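PDB 1JMX: amine Dehydrogenase from Pseudomonas putida, which probably oxidises primary amines as a quinohemoprotein, with its two hemes c in this subunit likely passing the electrons on. Local coordinates for residues Arg79-Asn87 and Gln486-Pro494; Gln206-Val214 and Ser227-Trp238. All coordinates share one frame; numbering follows the deposited sequence.

Contact 1: residues Arg79-Asn87 and Gln486-Pro494; sequences RYAMERRLN and QRWNNPPLP. With HEC (heme c), chain E.
The extreme C-terminus of the chain, Pro494, is folded into the interior and packs against Ala81 and Leu86 of a loop more than 400 residues earlier. The contact joins the heme-binding cytochrome c region to the tail that follows the last strand, 476-484, of domain IV. Ala81 opens a type I beta turn that ends at Arg84, and its O lies 3.3 Å from Pro494 CD. The pyrrolidine ring of Pro494 is touched at two places: CD by Ala81 CB (4.0 Å) and CB by Leu86 CG (4.0 Å). Beside it, Met82 and Leu493 run side by side in the same direction, with Met82 CG 3.8 Å from Leu493 CD2.

Arg84 supplies the polar part. Its chain is bent at both chi2 (-62°) and chi3 (-66°), which brings the guanidinium to the backbone carbonyls of the tail, where NH1 gives a weak bond to Pro492 O (3.0 Å, 132° at the hydrogen). Leu86 CD1 lies over the centre of one guanidinium face, and NE forms a salt bridge with Asp270, so its rotation is restrained by carbon over one face, the salt bridge at NE and the weak bond at NH1. The terminal carboxylate is held by Ser105 and by Arg108, which also hydrogen-bonds heme c. Asn489 and Pro491 belong to the pocket of the second heme c, Pro491 CG lying 3.5 Å from heme O2D. Farther up the tail, Arg487 turns side-on to its own segment: NE and NH2 both donate to Asn489 O, and the NH2 bond, 2.9 Å long, lies in the carbonyl plane.

Contact 2: residues Gln206-Val214 and Ser227-Trp238; sequences QGDTFKVEV and SGSAILYNGYEW
Phe210 N donates to Ala230 O at 2.7 Å, the shortest of the five backbone bonds between segments 206-214 and 227-238. Strands 209-214 and 227-233 form an antiparallel beta hairpin within the eight-stranded barrel of domain II, their short axes 143° apart in direction. Phe210 with Ala230 and Val212 with Gly228 are the hydrogen-bonded pairs, each with two reciprocal bonds; Leu232 N adds a further bond to Asp208 O just beyond the bridged pairs.

The face bearing Phe210, Val212 and Ala230 is the buried one. Trp238, from the adjoining strand 237-244, packs against this face: Ala230 CB sits above one indole face toward its rim, while Val212 CG2 meets CZ2 of Trp238 at 3.9 Å. Phe210 and the six-membered ring of Trp238 are nearly parallel, 24° apart, but slid so far that their centroids lie 5.6 Å from each other and overlap is slight. Leu232 CB approaches the Phe210 ring in its plane, touching CE2 at 3.9 Å. Val202 of strand 194-204 packs on both aromatics, and Gln251 takes the indole N-H.

On the other face, Thr209 and Ile231 lie alongside, CG2 of Thr209 being 3.7 Å from CG1 of Ile231. With chi1 at 71°, the Thr209 hydroxyl is turned back to the type II' turn that starts the segment, where OG1 and N both donate to Gln206 O, OG1 at 2.7 Å.

Overall arrangement
The centres of the two contacts lie about 22 Å apart, contact 1 about 10 Å and contact 2 about 18 Å from the centre of the chain. In sequence, 79-87 comes first, then both strands of contact 2, and 486-494 last, so the chain leaves the heme region, builds the barrel and the later beta domains, and returns to its starting neighbourhood. The two contacts meet directly: Arg79 NH1 forms a salt bridge of 2.9 Å with Glu237 OE2, and Met82 packs beside the same carboxylate. The loop 79-87 thus links the heme-binding region, the barrel and the C-terminal tail; among these segments the tail alone reaches the second heme c.

Contact 1: residues Arg79-Asn87 and Gln486-Pro494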
loop_
_atom_site.group_PDB
_atom_site.type_symbol
_atom_site.label_atom_id
_atom_site.label_comp_id
_atom_site.label_asym_id
_atom_site.label_seq_id
_atom_site.Cartn_x
_atom_site.Cartn_y
_atom_site.Cartn_z
ATOM N N ARG A 79 -1.126 2.198 19.364
ATOM C CA ARG A 79 -0.586 3.548 19.347
ATOM C C ARG A 79 0.559 3.740 18.346
ATOM O O ARG A 79 0.875 4.867 17.976
ATOM C CB ARG A 79 -0.168 3.981 20.758
ATOM C CG ARG A 79 -1.334 4.052 21.749
ATOM C CD ARG A 79 -0.953 4.790 23.030
ATOM N NE ARG A 79 -0.546 6.166 22.757
ATOM C CZ ARG A 79 -1.391 7.179 22.588
ATOM N NH1 ARG A 79 -2.697 6.983 22.683
ATOM N NH2 ARG A 79 -0.936 8.376 22.250
ATOM N N TYR A 80 1.150 2.638 17.889
ATOM C CA TYR A 80 2.242 2.684 16.917
ATOM C C TYR A 80 1.840 3.362 15.612
ATOM O O TYR A 80 2.690 3.895 14.901
ATOM C CB TYR A 80 2.776 1.278 16.614
ATOM C CG TYR A 80 1.750 0.299 16.073
ATOM C CD1 TYR A 80 1.081 -0.572 16.929
ATOM C CD2 TYR A 80 1.440 0.248 14.709
ATOM C CE1 TYR A 80 0.127 -1.467 16.454
ATOM C CE2 TYR A 80 0.480 -0.651 14.215
ATOM C CZ TYR A 80 -0.171 -1.500 15.100
ATOM O OH TYR A 80 -1.128 -2.377 14.653
ATOM N N ALA A 81 0.545 3.328 15.298
ATOM C CA ALA A 81 0.019 3.946 14.074
ATOM C C ALA A 81 0.130 5.470 14.135
ATOM O O ALA A 81 0.571 6.101 13.174
ATOM C CB ALA A 81 -1.435 3.518 13.839
ATOM N N MET A 82 -0.264 6.048 15.270
ATOM C CA MET A 82 -0.192 7.498 15.468
ATOM C C MET A 82 1.269 7.911 15.632
ATOM O O MET A 82 1.655 9.020 15.267
ATOM C CB MET A 82 -0.981 7.924 16.711
ATOM C CG MET A 82 -2.481 7.691 16.627
ATOM S SD MET A 82 -3.349 8.106 18.161
ATOM C CE MET A 82 -3.059 6.626 19.095
ATOM N N GLU A 83 2.071 6.999 16.175
ATOM C CA GLU A 83 3.488 7.232 16.401
ATOM C C GLU A 83 4.314 7.001 15.145
ATOM O O GLU A 83 5.537 7.097 15.169
ATOM C CB GLU A 83 3.978 6.367 17.564
ATOM C CG GLU A 83 3.332 6.753 18.900
ATOM C CD GLU A 83 3.618 5.768 20.021
ATOM O OE1 GLU A 83 4.165 4.683 19.746
ATOM O OE2 GLU A 83 3.275 6.064 21.180
ATOM N N ARG A 84 3.629 6.702 14.045
ATOM C CA ARG A 84 4.261 6.494 12.749
ATOM C C ARG A 84 5.346 5.427 12.718
ATOM O O ARG A 84 6.376 5.595 12.067
ATOM C CB ARG A 84 4.817 7.817 12.200
ATOM C CG ARG A 84 3.783 8.933 12.046
ATOM C CD ARG A 84 2.692 8.560 11.056
ATOM N NE ARG A 84 3.204 8.425 9.696
ATOM C CZ ARG A 84 2.499 7.939 8.678
ATOM N NH1 ARG A 84 1.248 7.536 8.856
ATOM N NH2 ARG A 84 3.043 7.865 7.474
ATOM N N ARG A 85 5.123 4.347 13.454
ATOM C CA ARG A 85 6.056 3.235 13.470
ATOM C C ARG A 85 5.600 2.317 12.336
ATOM O O ARG A 85 4.919 1.315 12.557
ATOM C CB ARG A 85 6.010 2.525 14.823
ATOM C CG ARG A 85 6.364 3.422 15.992
ATOM C CD ARG A 85 6.403 2.630 17.274
ATOM N NE ARG A 85 6.568 3.472 18.457
ATOM C CZ ARG A 85 7.737 3.819 18.998
ATOM N NH1 ARG A 85 8.879 3.396 18.467
ATOM N NH2 ARG A 85 7.762 4.594 20.079
ATOM N N LEU A 86 5.966 2.692 11.113
ATOM C CA LEU A 86 5.578 1.946 9.920
ATOM C C LEU A 86 6.233 0.583 9.656
ATOM O O LEU A 86 5.828 -0.114 8.750
ATOM C CB LEU A 86 5.623 2.845 8.671
ATOM C CG LEU A 86 4.338 3.660 8.419
ATOM C CD1 LEU A 86 4.102 4.648 9.536
ATOM C CD2 LEU A 86 4.400 4.390 7.088
ATOM N N ASN A 87 7.225 0.202 10.455
ATOM C CA ASN A 87 7.867 -1.100 10.302
ATOM C C ASN A 87 7.231 -2.105 11.260
ATOM O O ASN A 87 7.659 -3.249 11.345
ATOM C CB ASN A 87 9.380 -1.014 10.551
ATOM C CG ASN A 87 10.128 -0.421 9.380
ATOM O OD1 ASN A 87 9.834 -0.731 8.226
ATOM N ND2 ASN A 87 11.103 0.437 9.667
ATOM N N GLN A 486 8.364 3.911 -3.724
ATOM C CA GLN A 486 7.647 4.938 -2.983
ATOM C C GLN A 486 6.140 4.690 -2.955
ATOM O O GLN A 486 5.626 3.775 -3.603
ATOM C CB GLN A 486 7.870 6.322 -3.619
ATOM C CG GLN A 486 9.181 6.535 -4.379
ATOM C CD GLN A 486 9.082 6.183 -5.858
ATOM O OE1 GLN A 486 9.276 5.040 -6.235
ATOM N NE2 GLN A 486 8.811 7.175 -6.696
ATOM N N ARG A 487 5.458 5.511 -2.162
ATOM C CA ARG A 487 4.007 5.512 -2.051
ATOM C C ARG A 487 3.693 7.002 -1.951
ATOM O O ARG A 487 4.397 7.744 -1.263
ATOM C CB ARG A 487 3.494 4.716 -0.838
ATOM C CG ARG A 487 4.051 5.098 0.515
ATOM C CD ARG A 487 3.380 4.292 1.620
ATOM N NE ARG A 487 2.052 4.805 1.952
ATOM C CZ ARG A 487 1.210 4.250 2.825
ATOM N NH1 ARG A 487 1.532 3.136 3.474
ATOM N NH2 ARG A 487 0.057 4.849 3.102
ATOM N N TRP A 488 2.726 7.455 -2.748
ATOM C CA TRP A 488 2.342 8.862 -2.783
ATOM C C TRP A 488 1.159 9.216 -1.895
ATOM O O TRP A 488 0.946 10.385 -1.590
ATOM C CB TRP A 488 2.066 9.300 -4.216
ATOM C CG TRP A 488 3.210 9.057 -5.140
ATOM C CD1 TRP A 488 4.147 9.964 -5.542
ATOM C CD2 TRP A 488 3.517 7.832 -5.820
ATOM N NE1 TRP A 488 5.011 9.385 -6.437
ATOM C CE2 TRP A 488 4.649 8.077 -6.628
ATOM C CE3 TRP A 488 2.942 6.549 -5.826
ATOM C CZ2 TRP A 488 5.221 7.088 -7.440
ATOM C CZ3 TRP A 488 3.513 5.566 -6.631
ATOM C CH2 TRP A 488 4.643 5.845 -7.428
ATOM N N ASN A 489 0.352 8.225 -1.533
ATOM C CA ASN A 489 -0.778 8.462 -0.646
ATOM C C ASN A 489 -0.265 8.133 0.752
ATOM O O ASN A 489 -0.076 6.968 1.096
ATOM C CB ASN A 489 -1.970 7.572 -1.008
ATOM C CG ASN A 489 -3.195 7.836 -0.131
ATOM O OD1 ASN A 489 -4.119 7.018 -0.074
ATOM N ND2 ASN A 489 -3.213 8.982 0.541
ATOM N N ASN A 490 -0.023 9.168 1.546
ATOM C CA ASN A 490 0.512 8.986 2.891
ATOM C C ASN A 490 -0.239 9.797 3.933
ATOM O O ASN A 490 0.221 10.850 4.356
ATOM C CB ASN A 490 1.993 9.374 2.918
ATOM C CG ASN A 490 2.916 8.182 3.119
ATOM O OD1 ASN A 490 3.816 7.947 2.305
ATOM N ND2 ASN A 490 2.721 7.440 4.217
ATOM N N PRO A 491 -1.415 9.315 4.351
ATOM C CA PRO A 491 -2.248 9.983 5.352
ATOM C C PRO A 491 -1.566 9.886 6.729
ATOM O O PRO A 491 -0.588 9.146 6.886
ATOM C CB PRO A 491 -3.530 9.151 5.325
ATOM C CG PRO A 491 -3.486 8.442 4.015
ATOM C CD PRO A 491 -2.062 8.082 3.883
ATOM N N PRO A 492 -2.077 10.631 7.735
ATOM C CA PRO A 492 -1.583 10.684 9.120
ATOM C C PRO A 492 -1.489 9.316 9.795
ATOM O O PRO A 492 -0.642 9.091 10.663
ATOM C CB PRO A 492 -2.624 11.558 9.805
ATOM C CG PRO A 492 -2.968 12.523 8.741
ATOM C CD PRO A 492 -3.142 11.630 7.540
ATOM N N LEU A 493 -2.404 8.428 9.425
ATOM C CA LEU A 493 -2.436 7.072 9.952
ATOM C C LEU A 493 -2.177 6.085 8.809
ATOM O O LEU A 493 -2.756 6.202 7.728
ATOM C CB LEU A 493 -3.791 6.785 10.611
ATOM C CG LEU A 493 -4.132 7.578 11.878
ATOM C CD1 LEU A 493 -5.494 7.185 12.410
ATOM C CD2 LEU A 493 -3.070 7.327 12.926
ATOM N N PRO A 494 -1.263 5.126 9.022
ATOM C CA PRO A 494 -0.932 4.121 8.007
ATOM C C PRO A 494 -2.053 3.098 7.795
ATOM O O PRO A 494 -3.026 3.082 8.583
ATOM C CB PRO A 494 0.325 3.473 8.576
ATOM C CG PRO A 494 0.101 3.549 10.053
ATOM C CD PRO A 494 -0.431 4.951 10.228
ATOM O OXT PRO A 494 -1.956 2.330 6.819
HETATM FE FE HEC E . -10.263 0.986 4.553
HETATM C CHA HEC E . -9.950 4.297 4.874
HETATM C CHB HEC E . -11.807 0.889 7.554
HETATM C CHC HEC E . -10.755 -2.344 4.178
HETATM C CHD HEC E . -8.722 1.124 1.493
HETATM N NA HEC E . -10.744 2.298 5.922
HETATM C C1A HEC E . -10.536 3.638 5.904
HETATM C C2A HEC E . -11.024 4.275 7.094
HETATM C C3A HEC E . -11.533 3.308 7.855
HETATM C C4A HEC E . -11.372 2.084 7.119
HETATM C CMA HEC E . -12.177 3.472 9.220
HETATM C CAA HEC E . -10.972 5.759 7.383
HETATM C CBA HEC E . -12.432 6.206 7.363
HETATM C CGA HEC E . -12.696 7.672 7.595
HETATM O O1A HEC E . -11.783 8.460 7.776
HETATM O O2A HEC E . -13.852 8.037 7.582
HETATM N NB HEC E . -11.087 -0.417 5.625
HETATM C C1B HEC E . -11.699 -0.292 6.873
HETATM C C2B HEC E . -12.239 -1.512 7.370
HETATM C C3B HEC E . -11.973 -2.438 6.406
HETATM C C4B HEC E . -11.234 -1.759 5.335
HETATM C CMB HEC E . -12.987 -1.710 8.705
HETATM C CAB HEC E . -12.417 -3.890 6.507
HETATM C CBB HEC E . -13.611 -4.277 5.630
HETATM N NC HEC E . -9.805 -0.328 3.150
HETATM C C1C HEC E . -10.077 -1.679 3.161
HETATM C C2C HEC E . -9.584 -2.331 1.983
HETATM C C3C HEC E . -9.006 -1.386 1.238
HETATM C C4C HEC E . -9.155 -0.121 1.949
HETATM C CMC HEC E . -9.712 -3.826 1.679
HETATM C CAC HEC E . -8.228 -1.692 -0.023
HETATM C CBC HEC E . -8.925 -1.734 -1.369
HETATM N ND HEC E . -9.503 2.400 3.417
HETATM C C1D HEC E . -8.900 2.315 2.179
HETATM C C2D HEC E . -8.494 3.634 1.689
HETATM C C3D HEC E . -8.878 4.502 2.692
HETATM C C4D HEC E . -9.466 3.727 3.711
HETATM C CMD HEC E . -7.806 3.941 0.361
HETATM C CAD HEC E . -8.766 6.026 2.828
HETATM C CBD HEC E . -8.055 6.770 1.748
HETATM C CGD HEC E . -6.624 6.990 2.109
HETATM O O1D HEC E . -6.081 6.200 2.915
HETATM O O2D HEC E . -6.018 7.956 1.593
#

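Contact 2: residues Gln206-Val214 and Ser227-Trp238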
loop_
_atom_site.group_PDB
_atom_site.type_symbol
_atom_site.label_atom_id
_atom_site.label_comp_id
_atom_site.label_asym_id
_atom_site.label_seq_id
_atom_site.Cartn_x
_atom_site.Cartn_y
_atom_site.Cartn_z
ATOM N N GLN A 206 -2.723 29.953 24.794
ATOM C CA GLN A 206 -4.164 29.994 24.554
ATOM C C GLN A 206 -4.858 28.623 24.598
ATOM O O GLN A 206 -4.516 27.724 23.828
ATOM C CB GLN A 206 -4.431 30.649 23.191
ATOM C CG GLN A 206 -3.589 30.047 22.040
ATOM C CD GLN A 206 -4.413 29.637 20.808
ATOM O OE1 GLN A 206 -4.403 30.332 19.779
ATOM N NE2 GLN A 206 -5.104 28.485 20.898
ATOM N N GLY A 207 -5.824 28.468 25.504
ATOM C CA GLY A 207 -6.591 27.230 25.604
ATOM C C GLY A 207 -5.879 25.935 25.971
ATOM O O GLY A 207 -5.379 25.790 27.087
ATOM N N ASP A 208 -5.926 24.952 25.071
ATOM C CA ASP A 208 -5.265 23.658 25.297
ATOM C C ASP A 208 -3.931 23.547 24.568
ATOM O O ASP A 208 -3.441 22.447 24.317
ATOM C CB ASP A 208 -6.177 22.493 24.900
ATOM C CG ASP A 208 -7.331 22.291 25.867
ATOM O OD1 ASP A 208 -8.267 21.532 25.528
ATOM O OD2 ASP A 208 -7.299 22.881 26.972
ATOM N N THR A 209 -3.364 24.693 24.208
ATOM C CA THR A 209 -2.077 24.742 23.530
ATOM C C THR A 209 -1.013 25.172 24.551
ATOM O O THR A 209 -1.340 25.720 25.611
ATOM C CB THR A 209 -2.100 25.717 22.330
ATOM O OG1 THR A 209 -2.154 27.062 22.804
ATOM C CG2 THR A 209 -3.313 25.466 21.459
ATOM N N PHE A 210 0.253 24.911 24.241
ATOM C CA PHE A 210 1.350 25.244 25.143
ATOM C C PHE A 210 2.579 25.651 24.359
ATOM O O PHE A 210 2.671 25.421 23.147
ATOM C CB PHE A 210 1.768 24.023 25.982
ATOM C CG PHE A 210 0.644 23.351 26.718
ATOM C CD1 PHE A 210 0.315 23.736 28.016
ATOM C CD2 PHE A 210 -0.065 22.304 26.128
ATOM C CE1 PHE A 210 -0.699 23.092 28.713
ATOM C CE2 PHE A 210 -1.085 21.652 26.819
ATOM C CZ PHE A 210 -1.402 22.044 28.110
ATOM N N LYS A 211 3.513 26.276 25.074
ATOM C CA LYS A 211 4.812 26.665 24.535
ATOM C C LYS A 211 5.696 25.544 25.077
ATOM O O LYS A 211 5.488 25.077 26.200
ATOM C CB LYS A 211 5.281 28.011 25.097
ATOM C CG LYS A 211 4.524 29.231 24.577
ATOM C CD LYS A 211 5.265 30.504 24.984
ATOM C CE LYS A 211 4.567 31.778 24.506
ATOM N NZ LYS A 211 5.346 33.010 24.885
ATOM N N VAL A 212 6.660 25.093 24.286
ATOM C CA VAL A 212 7.518 23.986 24.708
ATOM C C VAL A 212 8.992 24.301 24.507
ATOM O O VAL A 212 9.392 24.875 23.497
ATOM C CB VAL A 212 7.176 22.669 23.929
ATOM C CG1 VAL A 212 7.927 21.486 24.522
ATOM C CG2 VAL A 212 5.675 22.394 23.952
ATOM N N GLU A 213 9.799 23.890 25.477
ATOM C CA GLU A 213 11.235 24.115 25.422
ATOM C C GLU A 213 11.946 22.825 25.795
ATOM O O GLU A 213 11.740 22.281 26.873
ATOM C CB GLU A 213 11.631 25.225 26.398
ATOM C CG GLU A 213 13.071 25.679 26.282
ATOM C CD GLU A 213 13.202 27.066 25.659
ATOM O OE1 GLU A 213 14.024 27.229 24.714
ATOM O OE2 GLU A 213 12.491 27.994 26.120
ATOM N N VAL A 214 12.758 22.326 24.877
ATOM C CA VAL A 214 13.503 21.101 25.099
ATOM C C VAL A 214 14.965 21.462 25.318
ATOM O O VAL A 214 15.557 22.203 24.526
ATOM C CB VAL A 214 13.381 20.162 23.881
ATOM C CG1 VAL A 214 13.970 18.813 24.192
ATOM C CG2 VAL A 214 11.927 20.021 23.480
ATOM N N SER A 227 12.737 24.524 20.542
ATOM C CA SER A 227 11.602 25.351 20.920
ATOM C C SER A 227 10.451 25.015 19.979
ATOM O O SER A 227 10.661 24.774 18.788
ATOM C CB SER A 227 11.980 26.826 20.760
ATOM O OG SER A 227 10.843 27.676 20.816
ATOM N N GLY A 228 9.236 24.997 20.515
ATOM C CA GLY A 228 8.078 24.700 19.694
ATOM C C GLY A 228 6.790 24.872 20.458
ATOM O O GLY A 228 6.732 25.612 21.442
ATOM N N SER A 229 5.749 24.186 20.009
ATOM C CA SER A 229 4.456 24.276 20.664
ATOM C C SER A 229 3.729 22.946 20.612
ATOM O O SER A 229 4.138 22.029 19.905
ATOM C CB SER A 229 3.611 25.368 20.018
ATOM O OG SER A 229 3.520 25.161 18.623
ATOM N N ALA A 230 2.646 22.852 21.367
ATOM C CA ALA A 230 1.871 21.631 21.416
ATOM C C ALA A 230 0.417 21.909 21.770
ATOM O O ALA A 230 0.086 22.968 22.316
ATOM C CB ALA A 230 2.475 20.680 22.422
ATOM N N ILE A 231 -0.451 20.976 21.385
ATOM C CA ILE A 231 -1.876 21.049 21.657
ATOM C C ILE A 231 -2.194 19.749 22.365
ATOM O O ILE A 231 -1.500 18.752 22.187
ATOM C CB ILE A 231 -2.729 21.142 20.358
ATOM C CG1 ILE A 231 -2.365 22.405 19.575
ATOM C CG2 ILE A 231 -4.229 21.206 20.703
ATOM C CD1 ILE A 231 -3.203 22.626 18.319
ATOM N N LEU A 232 -3.248 19.768 23.164
ATOM C CA LEU A 232 -3.655 18.598 23.912
ATOM C C LEU A 232 -5.105 18.259 23.552
ATOM O O LEU A 232 -6.011 19.079 23.731
ATOM C CB LEU A 232 -3.490 18.882 25.412
ATOM C CG LEU A 232 -3.514 17.824 26.519
ATOM C CD1 LEU A 232 -4.848 17.819 27.224
ATOM C CD2 LEU A 232 -3.134 16.454 26.001
ATOM N N TYR A 233 -5.287 17.068 22.984
ATOM C CA TYR A 233 -6.594 16.561 22.579
ATOM C C TYR A 233 -7.124 15.545 23.569
ATOM O O TYR A 233 -6.377 14.721 24.085
ATOM C CB TYR A 233 -6.506 15.868 21.220
ATOM C CG TYR A 233 -6.051 16.739 20.085
ATOM C CD1 TYR A 233 -4.762 16.627 19.574
ATOM C CD2 TYR A 233 -6.925 17.644 19.485
ATOM C CE1 TYR A 233 -4.354 17.386 18.491
ATOM C CE2 TYR A 233 -6.529 18.407 18.402
ATOM C CZ TYR A 233 -5.245 18.271 17.908
ATOM O OH TYR A 233 -4.851 19.007 16.824
ATOM N N ASN A 234 -8.422 15.617 23.831
ATOM C CA ASN A 234 -9.103 14.684 24.723
ATOM C C ASN A 234 -8.441 14.477 26.087
ATOM O O ASN A 234 -8.500 13.388 26.647
ATOM C CB ASN A 234 -9.290 13.342 24.005
ATOM C CG ASN A 234 -10.324 12.453 24.670
ATOM O OD1 ASN A 234 -11.186 12.923 25.401
ATOM N ND2 ASN A 234 -10.240 11.157 24.411
ATOM N N GLY A 235 -7.782 15.515 26.595
ATOM C CA GLY A 235 -7.160 15.440 27.905
ATOM C C GLY A 235 -5.896 14.622 28.068
ATOM O O GLY A 235 -5.313 14.636 29.150
ATOM N N TYR A 236 -5.460 13.919 27.023
ATOM C CA TYR A 236 -4.242 13.112 27.113
ATOM C C TYR A 236 -3.444 13.018 25.818
ATOM O O TYR A 236 -2.235 12.817 25.863
ATOM C CB TYR A 236 -4.544 11.703 27.648
ATOM C CG TYR A 236 -5.159 10.742 26.646
ATOM C CD1 TYR A 236 -4.407 9.702 26.099
ATOM C CD2 TYR A 236 -6.492 10.866 26.258
ATOM C CE1 TYR A 236 -4.966 8.808 25.193
ATOM C CE2 TYR A 236 -7.063 9.981 25.354
ATOM C CZ TYR A 236 -6.298 8.954 24.828
ATOM O OH TYR A 236 -6.872 8.058 23.965
ATOM N N GLU A 237 -4.111 13.178 24.672
ATOM C CA GLU A 237 -3.442 13.100 23.371
ATOM C C GLU A 237 -2.622 14.336 23.026
ATOM O O GLU A 237 -3.109 15.295 22.425
ATOM C CB GLU A 237 -4.440 12.785 22.255
ATOM C CG GLU A 237 -4.983 11.357 22.279
ATOM C CD GLU A 237 -3.966 10.297 21.844
ATOM O OE1 GLU A 237 -2.763 10.600 21.684
ATOM O OE2 GLU A 237 -4.380 9.135 21.659
ATOM N N TRP A 238 -1.347 14.267 23.386
ATOM C CA TRP A 238 -0.391 15.337 23.169
ATOM C C TRP A 238 0.209 15.321 21.768
ATOM O O TRP A 238 0.792 14.327 21.341
ATOM C CB TRP A 238 0.714 15.219 24.219
ATOM C CG TRP A 238 1.869 16.149 24.047
ATOM C CD1 TRP A 238 2.939 15.988 23.210
ATOM C CD2 TRP A 238 2.113 17.352 24.784
ATOM N NE1 TRP A 238 3.837 17.011 23.388
ATOM C CE2 TRP A 238 3.358 17.863 24.348
ATOM C CE3 TRP A 238 1.403 18.046 25.774
ATOM C CZ2 TRP A 238 3.910 19.041 24.873
ATOM C CZ3 TRP A 238 1.950 19.212 26.293
ATOM C CH2 TRP A 238 3.192 19.699 25.841
HETATM O O HOH W 1 -7.608 18.290 25.901
#